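Local structure of 2,3-dihydroxybenzoate-AMP ligase (Mycobacterium smegmatis, 5KEI) at residues K221-T226 with Y410-Y415; I460-E465 with E497-V502; L240-A245 with T363-P368; D96-Q101 with A145-D150. The protein is an AMP-binding enzyme of the ANL superfamily, built from a large N-terminal region and a smaller C-terminal domain. All coordinates share one frame; numbering follows the deposited sequence.

Three of the four contacts lie in the large AMP-binding region, and contact 2 lies apart from them, in the C-terminal part of the chain. Contacts 1 and 4 reach the same seven-stranded mixed sheet: contact 4 pairs two of its inner strands, contact 1 sits on the edge strand 222-226, and their centres are about 20 Å apart. Contact 3 falls, in sequence, between the two segments of contact 1; its centre is about 26 Å from that of contact 1, and helix 227-240 leads from strand 222-226 to the segment 240-245. Contact 2 is remote from all, its centre about 34 Å from that of contact 1 and about 48 Å from that of contact 3.

Contact 1 (K221-T226 with Y410-Y415); sequences KLIPRT and YTLNGY
Arg225 lays its guanidinium beside Tyr410 while its nitrogens are gripped by other parts of the chain, NE in a salt bridge with Asp229 and NH1 in a hydrogen bond to Ala356 O. Tyr410 O stands over one face of the group, 3.2 Å from Arg225 NH2, but the angle is too poor for a hydrogen bond. Guanidinium and Tyr410 ring run alongside each other, their planes 23° apart. The setting is the edge of a mixed sheet in the large ANL region: strand 222-226 is an outermost member, and the loop 410-415 is laid against it by side chains. Midway along, Leu412 CD1 touches Ile223 CG2, at 3.9 Å, and Pro224 CD, at 4.1 Å, crossing each side chain at about a right angle. Tyr415, whose OH is bonded to Glu357, closes the far end. Ile223 CG1 reaches the ring edge 3.5 Å from Tyr415 CE2, and Leu222 O lies in the ring plane, 3.6 Å from Tyr415 CD2. Lys221, from the family's glycine- and threonine-rich signature, with CG anti to the carbonyl carbon (chi1 -67°) and chi2 near-extended, lays CD in CH-pi contact over the ring face, 3.7 Å from the Tyr415 centroid and 12° off its normal.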
loop_
_atom_site.group_PDB
_atom_site.type_symbol
_atom_site.label_atom_id
_atom_site.label_comp_id
_atom_site.label_asym_id
_atom_site.label_seq_id
_atom_site.Cartn_x
_atom_site.Cartn_y
_atom_site.Cartn_z
ATOM N N LYS A 221 -6.685 4.942 -3.652
ATOM C CA LYS A 221 -7.549 4.530 -2.556
ATOM C C LYS A 221 -6.758 4.420 -1.261
ATOM O O LYS A 221 -5.526 4.372 -1.285
ATOM C CB LYS A 221 -8.248 3.213 -2.902
ATOM C CG LYS A 221 -9.255 3.361 -4.044
ATOM C CD LYS A 221 -9.579 2.032 -4.708
ATOM C CE LYS A 221 -9.142 2.033 -6.180
ATOM N NZ LYS A 221 -9.510 0.764 -6.877
ATOM N N LEU A 222 -7.471 4.430 -0.138
ATOM C CA LEU A 222 -6.854 4.240 1.164
ATOM C C LEU A 222 -7.165 2.839 1.698
ATOM O O LEU A 222 -8.295 2.348 1.634
ATOM C CB LEU A 222 -7.315 5.315 2.162
ATOM C CG LEU A 222 -6.971 6.752 1.768
ATOM C CD1 LEU A 222 -7.539 7.770 2.746
ATOM C CD2 LEU A 222 -5.463 6.922 1.602
ATOM N N ILE A 223 -6.132 2.206 2.227
ATOM C CA ILE A 223 -6.216 0.832 2.681
ATOM C C ILE A 223 -6.077 0.787 4.186
ATOM O O ILE A 223 -5.026 1.170 4.725
ATOM C CB ILE A 223 -5.111 -0.029 2.020
ATOM C CG1 ILE A 223 -5.345 -0.101 0.506
ATOM C CG2 ILE A 223 -5.078 -1.413 2.621
ATOM C CD1 ILE A 223 -4.118 -0.490 -0.295
ATOM N N PRO A 224 -7.132 0.331 4.882
ATOM C CA PRO A 224 -7.036 0.281 6.348
ATOM C C PRO A 224 -6.319 -0.992 6.806
ATOM O O PRO A 224 -6.657 -2.108 6.396
ATOM C CB PRO A 224 -8.494 0.305 6.798
ATOM C CG PRO A 224 -9.228 -0.363 5.683
ATOM C CD PRO A 224 -8.459 -0.085 4.404
ATOM N N ARG A 225 -5.289 -0.824 7.618
ATOM C CA ARG A 225 -4.640 -1.997 8.182
ATOM C C ARG A 225 -4.902 -1.935 9.669
ATOM O O ARG A 225 -4.684 -0.905 10.314
ATOM C CB ARG A 225 -3.142 -2.036 7.854
ATOM C CG ARG A 225 -2.806 -1.861 6.359
ATOM C CD ARG A 225 -3.160 -3.088 5.500
ATOM N NE ARG A 225 -2.571 -4.300 6.074
ATOM C CZ ARG A 225 -1.519 -4.955 5.591
ATOM N NH1 ARG A 225 -0.924 -4.563 4.472
ATOM N NH2 ARG A 225 -1.088 -6.028 6.226
ATOM N N THR A 226 -5.428 -3.020 10.209
ATOM C CA THR A 226 -5.723 -3.055 11.625
ATOM C C THR A 226 -4.448 -3.279 12.418
ATOM O O THR A 226 -3.425 -3.688 11.862
ATOM C CB THR A 226 -6.726 -4.150 11.942
ATOM O OG1 THR A 226 -6.125 -5.423 11.676
ATOM C CG2 THR A 226 -7.942 -3.988 11.075
ATOM N N TYR A 410 -4.265 -10.759 6.887
ATOM C CA TYR A 410 -3.825 -9.365 6.837
ATOM C C TYR A 410 -4.225 -8.700 5.507
ATOM O O TYR A 410 -3.668 -7.675 5.136
ATOM C CB TYR A 410 -2.305 -9.265 7.074
ATOM C CG TYR A 410 -1.511 -10.139 6.135
ATOM C CD1 TYR A 410 -1.044 -9.635 4.936
ATOM C CD2 TYR A 410 -1.259 -11.474 6.432
ATOM C CE1 TYR A 410 -0.350 -10.418 4.057
ATOM C CE2 TYR A 410 -0.547 -12.279 5.553
ATOM C CZ TYR A 410 -0.105 -11.737 4.361
ATOM O OH TYR A 410 0.592 -12.483 3.458
ATOM N N THR A 411 -5.205 -9.282 4.816
ATOM C CA THR A 411 -5.726 -8.732 3.562
ATOM C C THR A 411 -7.050 -8.001 3.804
ATOM O O THR A 411 -7.951 -8.530 4.459
ATOM C CB THR A 411 -5.921 -9.840 2.490
ATOM O OG1 THR A 411 -4.636 -10.327 2.070
ATOM C CG2 THR A 411 -6.663 -9.293 1.263
ATOM N N LEU A 412 -7.167 -6.783 3.284
ATOM C CA LEU A 412 -8.309 -5.932 3.600
ATOM C C LEU A 412 -9.629 -6.501 3.086
ATOM O O LEU A 412 -9.662 -7.288 2.142
ATOM C CB LEU A 412 -8.098 -4.527 3.040
ATOM C CG LEU A 412 -8.602 -4.239 1.630
ATOM C CD1 LEU A 412 -8.455 -2.760 1.333
ATOM C CD2 LEU A 412 -7.860 -5.067 0.600
ATOM N N ASN A 413 -10.712 -6.101 3.737
ATOM C CA ASN A 413 -12.047 -6.562 3.402
ATOM C C ASN A 413 -12.847 -5.450 2.727
ATOM O O ASN A 413 -13.961 -5.658 2.269
ATOM C CB ASN A 413 -12.736 -7.062 4.659
ATOM C CG ASN A 413 -11.931 -8.129 5.356
ATOM O OD1 ASN A 413 -11.967 -9.289 4.956
ATOM N ND2 ASN A 413 -11.179 -7.744 6.390
ATOM N N GLY A 414 -12.244 -4.268 2.672
ATOM C CA GLY A 414 -12.729 -3.169 1.866
ATOM C C GLY A 414 -11.768 -1.999 1.968
ATOM O O GLY A 414 -11.044 -1.867 2.953
ATOM N N TYR A 415 -11.740 -1.151 0.947
ATOM C CA TYR A 415 -11.032 0.111 1.046
ATOM C C TYR A 415 -11.734 1.023 2.048
ATOM O O TYR A 415 -12.907 0.809 2.385
ATOM C CB TYR A 415 -10.941 0.780 -0.318
ATOM C CG TYR A 415 -10.029 0.060 -1.270
ATOM C CD1 TYR A 415 -10.545 -0.668 -2.327
ATOM C CD2 TYR A 415 -8.648 0.104 -1.112
ATOM C CE1 TYR A 415 -9.729 -1.330 -3.194
ATOM C CE2 TYR A 415 -7.808 -0.555 -1.996
ATOM C CZ TYR A 415 -8.365 -1.275 -3.039
ATOM O OH TYR A 415 -7.571 -1.951 -3.941
#

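Contact 2 (I460-E465 with E497-V502); sequences IVRGGE and EKICAV
Ile460 sets CG2 against Ile499 CG1 at 3.9 Å where a beta hairpin meets the three-stranded sheet of the C-terminal ANL domain. The strand 460-462 runs at 124° to strand 498-502, too skewed for a regular ladder, and the two come together near the corner at Glu497. At Val461 the polar part of the contact begins. Its N donates to Glu497 OE2 at 2.8 Å with an N-H...O angle of 157°, the carboxylate oxygen being met nearly along its C-O axis; the extended Glu497 chain beyond CG carries the oxygen back to this backbone amide. Val461 O receives only a weak bond from Glu497 N, 3.2 Å long. Next, Arg462 brings its CA to within 3.3 Å of Glu497 O, a CA-H...O contact. Its side chain, with CG anti to the backbone N (chi1 178°) and extended as far as NE, crosses Ile499 at about a right angle, CD 3.6 Å from Ile499 CD1, while NH2 forms a salt bridge with Asp531. Gly463 and Gly464 then make the type II' turn of the hairpin, closed by Arg462 N bonding to Glu465 O at 3.0 Å and Glu465 N to Arg462 O at 3.2 Å.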
loop_
_atom_site.group_PDB
_atom_site.type_symbol
_atom_site.label_atom_id
_atom_site.label_comp_id
_atom_site.label_asym_id
_atom_site.label_seq_id
_atom_site.Cartn_x
_atom_site.Cartn_y
_atom_site.Cartn_z
ATOM N N ILE A 460 -10.724 -2.371 -25.883
ATOM C CA ILE A 460 -11.705 -2.135 -26.942
ATOM C C ILE A 460 -11.023 -1.559 -28.174
ATOM O O ILE A 460 -10.373 -0.507 -28.097
ATOM C CB ILE A 460 -12.794 -1.163 -26.509
ATOM C CG1 ILE A 460 -13.421 -1.627 -25.186
ATOM C CG2 ILE A 460 -13.821 -1.002 -27.647
ATOM C CD1 ILE A 460 -14.433 -0.656 -24.597
ATOM N N VAL A 461 -11.161 -2.242 -29.305
ATOM C CA VAL A 461 -10.495 -1.795 -30.525
ATOM C C VAL A 461 -11.411 -0.821 -31.275
ATOM O O VAL A 461 -12.253 -1.221 -32.069
ATOM C CB VAL A 461 -10.072 -2.998 -31.415
ATOM C CG1 VAL A 461 -9.340 -2.521 -32.658
ATOM C CG2 VAL A 461 -9.160 -3.911 -30.629
ATOM N N ARG A 462 -11.249 0.465 -30.977
ATOM C CA ARG A 462 -12.105 1.504 -31.524
ATOM C C ARG A 462 -11.367 2.350 -32.555
ATOM O O ARG A 462 -10.605 3.245 -32.194
ATOM C CB ARG A 462 -12.635 2.415 -30.413
ATOM C CG ARG A 462 -13.488 3.522 -30.958
ATOM C CD ARG A 462 -13.768 4.666 -30.005
ATOM N NE ARG A 462 -14.873 5.458 -30.551
ATOM C CZ ARG A 462 -14.736 6.476 -31.403
ATOM N NH1 ARG A 462 -13.536 6.877 -31.805
ATOM N NH2 ARG A 462 -15.811 7.099 -31.849
ATOM N N GLY A 463 -11.619 2.084 -33.833
ATOM C CA GLY A 463 -10.845 2.703 -34.887
ATOM C C GLY A 463 -9.395 2.270 -34.778
ATOM O O GLY A 463 -9.097 1.093 -34.570
ATOM N N GLY A 464 -8.485 3.225 -34.906
ATOM C CA GLY A 464 -7.067 2.922 -34.838
ATOM C C GLY A 464 -6.525 2.982 -33.420
ATOM O O GLY A 464 -5.314 2.914 -33.207
ATOM N N GLU A 465 -7.427 3.111 -32.450
ATOM C CA GLU A 465 -7.037 3.153 -31.051
ATOM C C GLU A 465 -7.347 1.848 -30.360
ATOM O O GLU A 465 -8.386 1.233 -30.597
ATOM C CB GLU A 465 -7.733 4.291 -30.317
ATOM C CG GLU A 465 -7.339 5.666 -30.826
ATOM C CD GLU A 465 -5.843 5.923 -30.749
ATOM O OE1 GLU A 465 -5.214 5.479 -29.754
ATOM O OE2 GLU A 465 -5.313 6.588 -31.671
ATOM N N GLU A 497 -15.125 -1.611 -33.424
ATOM C CA GLU A 497 -15.837 -1.726 -32.159
ATOM C C GLU A 497 -16.110 -0.331 -31.647
ATOM O O GLU A 497 -15.215 0.518 -31.660
ATOM C CB GLU A 497 -15.039 -2.520 -31.112
ATOM C CG GLU A 497 -14.825 -3.971 -31.456
ATOM C CD GLU A 497 -14.039 -4.726 -30.386
ATOM O OE1 GLU A 497 -14.287 -5.941 -30.225
ATOM O OE2 GLU A 497 -13.173 -4.117 -29.713
ATOM N N LYS A 498 -17.335 -0.079 -31.203
ATOM C CA LYS A 498 -17.603 1.192 -30.553
ATOM C C LYS A 498 -17.637 1.000 -29.039
ATOM O O LYS A 498 -17.811 -0.123 -28.534
ATOM C CB LYS A 498 -18.912 1.814 -31.050
ATOM C CG LYS A 498 -20.130 0.939 -30.918
ATOM C CD LYS A 498 -21.378 1.735 -31.275
ATOM C CE LYS A 498 -22.621 0.862 -31.236
ATOM N NZ LYS A 498 -23.857 1.618 -31.600
ATOM N N ILE A 499 -17.461 2.110 -28.326
ATOM C CA ILE A 499 -17.442 2.104 -26.873
ATOM C C ILE A 499 -18.820 2.447 -26.256
ATOM O O ILE A 499 -19.291 3.579 -26.337
ATOM C CB ILE A 499 -16.380 3.091 -26.343
ATOM C CG1 ILE A 499 -14.968 2.670 -26.790
ATOM C CG2 ILE A 499 -16.453 3.168 -24.836
ATOM C CD1 ILE A 499 -13.888 3.715 -26.490
ATOM N N CYS A 500 -19.464 1.465 -25.634
ATOM C CA CYS A 500 -20.695 1.755 -24.913
ATOM C C CYS A 500 -20.480 1.816 -23.402
ATOM O O CYS A 500 -20.100 0.819 -22.765
ATOM C CB CYS A 500 -21.771 0.728 -25.235
ATOM S SG CYS A 500 -23.385 1.335 -24.744
ATOM N N ALA A 501 -20.725 2.998 -22.836
ATOM C CA ALA A 501 -20.636 3.198 -21.392
ATOM C C ALA A 501 -21.967 2.881 -20.735
ATOM O O ALA A 501 -22.926 3.651 -20.810
ATOM C CB ALA A 501 -20.199 4.620 -21.050
ATOM N N VAL A 502 -22.009 1.714 -20.115
ATOM C CA VAL A 502 -23.135 1.296 -19.315
ATOM C C VAL A 502 -22.903 1.743 -17.868
ATOM O O VAL A 502 -21.987 1.277 -17.196
ATOM C CB VAL A 502 -23.335 -0.232 -19.395
ATOM C CG1 VAL A 502 -24.653 -0.612 -18.764
ATOM C CG2 VAL A 502 -23.292 -0.676 -20.836
#

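Contact 3 (L240-A245 with T363-P368); sequences LCRLTA and TRIGDP
Leu240 and Ile365 are joined by one water, the polar bridge of this contact. The water donates to Leu240 O at 2.7 Å and accepts from Ile365 N, also at 2.7 Å, so a carbonyl at the end of helix 227-240 and an amide of the facing loop are both satisfied by a single molecule.

Van der Waals contacts come next. Leu240, with CG anti to its backbone N (chi1 -180°), reaches over to Arg364 and crosses it at about a right angle. Leu240 CD1 lies over one face of the guanidinium, offset toward the rim, and comes within 3.3 Å of Arg364 NE. That plane is held by the backbone around it: NH2 is bonded to Pro379 O, and NH1 to Arg378 O and Tyr362 O. Ile365 offers CG1 to the segment 240-245, 3.4 Å from Leu240 O and 3.7 Å from Arg242 CG, the Arg242 and Ile365 side chains sliding past each other in opposite directions.

A helix C-cap and a beta turn present these groups. Helix 227-240 ends in a Schellman motif, in which Arg242 takes a positive phi and the chain swings toward strand 248-251. On the other segment, the loop between strand 360-362 and helix 369-374 forms a type I beta turn from Arg364 to Asp367.

Within that turn Asp367 N bonds to Arg364 O at 3.2 Å. Arg364 N in return gives a 2.8 Å bond to Asp367 OD2, with an N-H...O angle of 153°, meeting the oxygen from above the carboxylate plane, 61° out of it.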
loop_
_atom_site.group_PDB
_atom_site.type_symbol
_atom_site.label_atom_id
_atom_site.label_comp_id
_atom_site.label_asym_id
_atom_site.label_seq_id
_atom_site.Cartn_x
_atom_site.Cartn_y
_atom_site.Cartn_z
ATOM N N LEU A 240 10.158 -14.798 8.823
ATOM C CA LEU A 240 10.419 -15.510 7.582
ATOM C C LEU A 240 11.789 -15.117 7.047
ATOM O O LEU A 240 12.539 -15.957 6.534
ATOM C CB LEU A 240 9.319 -15.225 6.553
ATOM C CG LEU A 240 9.377 -15.870 5.158
ATOM C CD1 LEU A 240 7.970 -16.012 4.605
ATOM C CD2 LEU A 240 10.241 -15.055 4.189
ATOM N N CYS A 241 12.118 -13.839 7.184
ATOM C CA CYS A 241 13.401 -13.339 6.702
ATOM C C CYS A 241 14.523 -13.643 7.664
ATOM O O CYS A 241 15.676 -13.322 7.383
ATOM C CB CYS A 241 13.341 -11.833 6.454
ATOM S SG CYS A 241 12.233 -11.351 5.106
ATOM N N ARG A 242 14.169 -14.225 8.808
ATOM C CA ARG A 242 15.137 -14.651 9.815
ATOM C C ARG A 242 15.921 -13.471 10.411
ATOM O O ARG A 242 17.103 -13.600 10.735
ATOM C CB ARG A 242 16.102 -15.690 9.210
ATOM C CG ARG A 242 15.409 -16.803 8.407
ATOM C CD ARG A 242 15.322 -18.118 9.184
ATOM N NE ARG A 242 14.544 -19.140 8.472
ATOM C CZ ARG A 242 14.212 -20.335 8.971
ATOM N NH1 ARG A 242 14.597 -20.693 10.194
ATOM N NH2 ARG A 242 13.496 -21.183 8.239
ATOM N N LEU A 243 15.256 -12.325 10.552
ATOM C CA LEU A 243 15.877 -11.133 11.141
ATOM C C LEU A 243 16.235 -11.358 12.619
ATOM O O LEU A 243 15.455 -11.934 13.377
ATOM C CB LEU A 243 14.945 -9.918 11.025
ATOM C CG LEU A 243 14.615 -9.299 9.657
ATOM C CD1 LEU A 243 13.854 -7.956 9.823
ATOM C CD2 LEU A 243 15.857 -9.118 8.789
ATOM N N THR A 244 17.417 -10.904 13.021
ATOM C CA THR A 244 17.806 -10.946 14.429
ATOM C C THR A 244 18.227 -9.544 14.880
ATOM O O THR A 244 18.345 -8.629 14.057
ATOM C CB THR A 244 18.969 -11.956 14.692
ATOM O OG1 THR A 244 20.179 -11.480 14.096
ATOM C CG2 THR A 244 18.644 -13.358 14.147
ATOM N N ALA A 245 18.461 -9.376 16.179
ATOM C CA ALA A 245 18.942 -8.102 16.713
ATOM C C ALA A 245 20.270 -7.654 16.087
ATOM O O ALA A 245 20.675 -6.503 16.243
ATOM C CB ALA A 245 19.085 -8.186 18.221
ATOM N N THR A 363 9.970 -15.556 -1.582
ATOM C CA THR A 363 10.820 -16.729 -1.619
ATOM C C THR A 363 11.372 -16.908 -0.201
ATOM O O THR A 363 11.535 -15.937 0.543
ATOM C CB THR A 363 11.953 -16.595 -2.656
ATOM O OG1 THR A 363 12.571 -15.300 -2.552
ATOM C CG2 THR A 363 11.404 -16.774 -4.049
ATOM N N ARG A 364 11.625 -18.145 0.195
ATOM C CA ARG A 364 12.145 -18.390 1.540
ATOM C C ARG A 364 13.683 -18.319 1.541
ATOM O O ARG A 364 14.331 -18.389 0.483
ATOM C CB ARG A 364 11.644 -19.734 2.070
ATOM C CG ARG A 364 10.101 -19.918 2.038
ATOM C CD ARG A 364 9.346 -18.647 2.438
ATOM N NE ARG A 364 8.048 -18.886 3.082
ATOM C CZ ARG A 364 6.868 -18.606 2.539
ATOM N NH1 ARG A 364 6.799 -18.085 1.323
ATOM N NH2 ARG A 364 5.749 -18.846 3.217
ATOM N N ILE A 365 14.265 -18.148 2.723
ATOM C CA ILE A 365 15.690 -17.826 2.837
ATOM C C ILE A 365 16.622 -18.931 2.318
ATOM O O ILE A 365 17.620 -18.648 1.640
ATOM C CB ILE A 365 16.067 -17.494 4.289
ATOM C CG1 ILE A 365 15.400 -16.187 4.711
ATOM C CG2 ILE A 365 17.576 -17.365 4.440
ATOM C CD1 ILE A 365 15.698 -15.045 3.810
ATOM N N GLY A 366 16.307 -20.191 2.579
ATOM C CA GLY A 366 17.167 -21.230 2.027
ATOM C C GLY A 366 16.913 -21.691 0.595
ATOM O O GLY A 366 17.570 -22.616 0.127
ATOM N N ASP A 367 15.968 -21.063 -0.104
ATOM C CA ASP A 367 15.463 -21.598 -1.376
ATOM C C ASP A 367 16.496 -21.718 -2.485
ATOM O O ASP A 367 17.360 -20.851 -2.622
ATOM C CB ASP A 367 14.308 -20.745 -1.886
ATOM C CG ASP A 367 13.016 -21.138 -1.271
ATOM O OD1 ASP A 367 13.027 -22.192 -0.601
ATOM O OD2 ASP A 367 12.006 -20.421 -1.462
ATOM N N PRO A 368 16.387 -22.792 -3.295
ATOM C CA PRO A 368 17.283 -23.048 -4.427
ATOM C C PRO A 368 17.347 -21.895 -5.420
ATOM O O PRO A 368 16.351 -21.214 -5.624
ATOM C CB PRO A 368 16.676 -24.300 -5.083
ATOM C CG PRO A 368 15.368 -24.502 -4.460
ATOM C CD PRO A 368 15.450 -23.909 -3.099
HETATM O O HOH W 1 12.612 -18.046 4.861
#

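Contact 4 (D96-Q101 with A145-D150); sequences DRVLVQ and ALVVAD
Leu99 is bonded to strand 145-149 through both its backbone N and its O, with Val147 N donating to Leu99 O at 2.9 Å in a nearly straight bond (168° at the hydrogen). Gln101 N follows with 3.1 Å to Val147 O, and Leu99 N gives Ala145 O a bond of 3.1 Å. The alternation, Leu99 N to Ala145 and Leu99 O to Val147, is the pattern of parallel strands, and the axes diverge by only 17°. Leu99 O takes a further CA-H...O contact from Leu146 CA at 3.4 Å.

Outside the backbone, the side chains sort onto the two faces of the sheet. Leu99 CB meets Leu146 CD1 at 3.7 Å on the face that also carries Gln101 and Val148; here helix 131-141 packs on Leu99 and helix 158-167 on Leu146. Gln101 is buried, and its NE2 is hydrogen-bonded to Leu126 O and His129 O. Toward the other face, Val98 CG1 lies 4.1 Å from Ala145 CB and equally far, at 4.1 Å, from Val147 CG2, a small patch of branched and short side chains. Strand 97-101 has strand 121-124 as its other neighbour, and helix 131-141 connects 121-124 to 145-149 across it, the beta-alpha-beta crossover of a parallel alpha/beta sheet as in the N-terminal part of ANL enzymes.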
loop_
_atom_site.group_PDB
_atom_site.type_symbol
_atom_site.label_atom_id
_atom_site.label_comp_id
_atom_site.label_asym_id
_atom_site.label_seq_id
_atom_site.Cartn_x
_atom_site.Cartn_y
_atom_site.Cartn_z
ATOM N N ASP A 96 -8.726 10.125 15.017
ATOM C CA ASP A 96 -8.513 11.196 14.039
ATOM C C ASP A 96 -7.466 10.785 13.022
ATOM O O ASP A 96 -6.420 10.256 13.374
ATOM C CB ASP A 96 -8.069 12.490 14.726
ATOM C CG ASP A 96 -9.241 13.277 15.319
ATOM O OD1 ASP A 96 -10.392 12.787 15.225
ATOM O OD2 ASP A 96 -9.006 14.385 15.870
ATOM N N ARG A 97 -7.725 11.048 11.754
ATOM C CA ARG A 97 -6.756 10.648 10.750
ATOM C C ARG A 97 -5.892 11.838 10.388
ATOM O O ARG A 97 -6.345 12.986 10.367
ATOM C CB ARG A 97 -7.503 10.014 9.583
ATOM C CG ARG A 97 -8.395 8.931 10.207
ATOM C CD ARG A 97 -9.338 8.241 9.321
ATOM N NE ARG A 97 -10.620 8.914 9.142
ATOM C CZ ARG A 97 -11.529 9.129 10.090
ATOM N NH1 ARG A 97 -12.668 9.715 9.757
ATOM N NH2 ARG A 97 -11.306 8.800 11.352
ATOM N N VAL A 98 -4.612 11.557 10.201
ATOM C CA VAL A 98 -3.607 12.577 9.987
ATOM C C VAL A 98 -2.797 12.214 8.749
ATOM O O VAL A 98 -2.213 11.137 8.677
ATOM C CB VAL A 98 -2.678 12.718 11.233
ATOM C CG1 VAL A 98 -1.525 13.698 10.964
ATOM C CG2 VAL A 98 -3.503 13.147 12.471
ATOM N N LEU A 99 -2.767 13.107 7.771
ATOM C CA LEU A 99 -1.992 12.860 6.560
ATOM C C LEU A 99 -0.517 13.012 6.876
ATOM O O LEU A 99 -0.105 14.003 7.460
ATOM C CB LEU A 99 -2.394 13.818 5.437
ATOM C CG LEU A 99 -3.826 13.744 4.918
ATOM C CD1 LEU A 99 -4.027 14.723 3.765
ATOM C CD2 LEU A 99 -4.166 12.347 4.476
ATOM N N VAL A 100 0.280 12.029 6.482
ATOM C CA VAL A 100 1.721 12.075 6.724
ATOM C C VAL A 100 2.543 11.937 5.428
ATOM O O VAL A 100 2.333 11.008 4.640
ATOM C CB VAL A 100 2.143 10.970 7.708
ATOM C CG1 VAL A 100 3.632 11.053 8.003
ATOM C CG2 VAL A 100 1.325 11.069 8.973
ATOM N N GLN A 101 3.473 12.867 5.223
ATOM C CA GLN A 101 4.361 12.848 4.064
ATOM C C GLN A 101 5.759 13.308 4.467
ATOM O O GLN A 101 6.068 14.495 4.429
ATOM C CB GLN A 101 3.811 13.731 2.936
ATOM C CG GLN A 101 4.669 13.709 1.664
ATOM C CD GLN A 101 4.040 14.442 0.483
ATOM O OE1 GLN A 101 3.745 15.645 0.544
ATOM N NE2 GLN A 101 3.829 13.709 -0.605
ATOM N N ALA A 145 -5.317 16.946 10.262
ATOM C CA ALA A 145 -3.995 17.541 10.275
ATOM C C ALA A 145 -3.119 16.986 9.157
ATOM O O ALA A 145 -3.521 16.085 8.421
ATOM C CB ALA A 145 -3.336 17.335 11.629
ATOM N N LEU A 146 -1.921 17.550 9.043
ATOM C CA LEU A 146 -0.988 17.227 7.977
ATOM C C LEU A 146 0.451 17.425 8.458
ATOM O O LEU A 146 0.812 18.519 8.904
ATOM C CB LEU A 146 -1.257 18.100 6.760
ATOM C CG LEU A 146 -0.187 18.068 5.660
ATOM C CD1 LEU A 146 -0.101 16.706 4.974
ATOM C CD2 LEU A 146 -0.441 19.173 4.627
ATOM N N VAL A 147 1.271 16.375 8.383
ATOM C CA VAL A 147 2.676 16.487 8.765
ATOM C C VAL A 147 3.549 16.466 7.514
ATOM O O VAL A 147 3.430 15.562 6.689
ATOM C CB VAL A 147 3.094 15.366 9.717
ATOM C CG1 VAL A 147 4.572 15.494 10.078
ATOM C CG2 VAL A 147 2.207 15.384 10.978
ATOM N N VAL A 148 4.399 17.481 7.365
ATOM C CA VAL A 148 5.290 17.591 6.215
ATOM C C VAL A 148 6.672 18.072 6.597
ATOM O O VAL A 148 6.884 18.560 7.708
ATOM C CB VAL A 148 4.751 18.563 5.151
ATOM C CG1 VAL A 148 3.678 17.901 4.304
ATOM C CG2 VAL A 148 4.264 19.857 5.810
ATOM N N ALA A 149 7.606 17.938 5.658
ATOM C CA ALA A 149 8.950 18.496 5.798
ATOM C C ALA A 149 9.238 19.495 4.665
ATOM O O ALA A 149 8.607 19.442 3.604
ATOM C CB ALA A 149 9.980 17.392 5.815
ATOM N N ASP A 150 10.182 20.411 4.883
ATOM C CA ASP A 150 10.409 21.488 3.913
ATOM C C ASP A 150 11.221 21.027 2.691
ATOM O O ASP A 150 11.459 21.808 1.770
ATOM C CB ASP A 150 11.084 22.698 4.586
ATOM C CG ASP A 150 12.345 22.327 5.354
ATOM O OD1 ASP A 150 12.748 21.135 5.313
ATOM O OD2 ASP A 150 12.933 23.241 5.992
#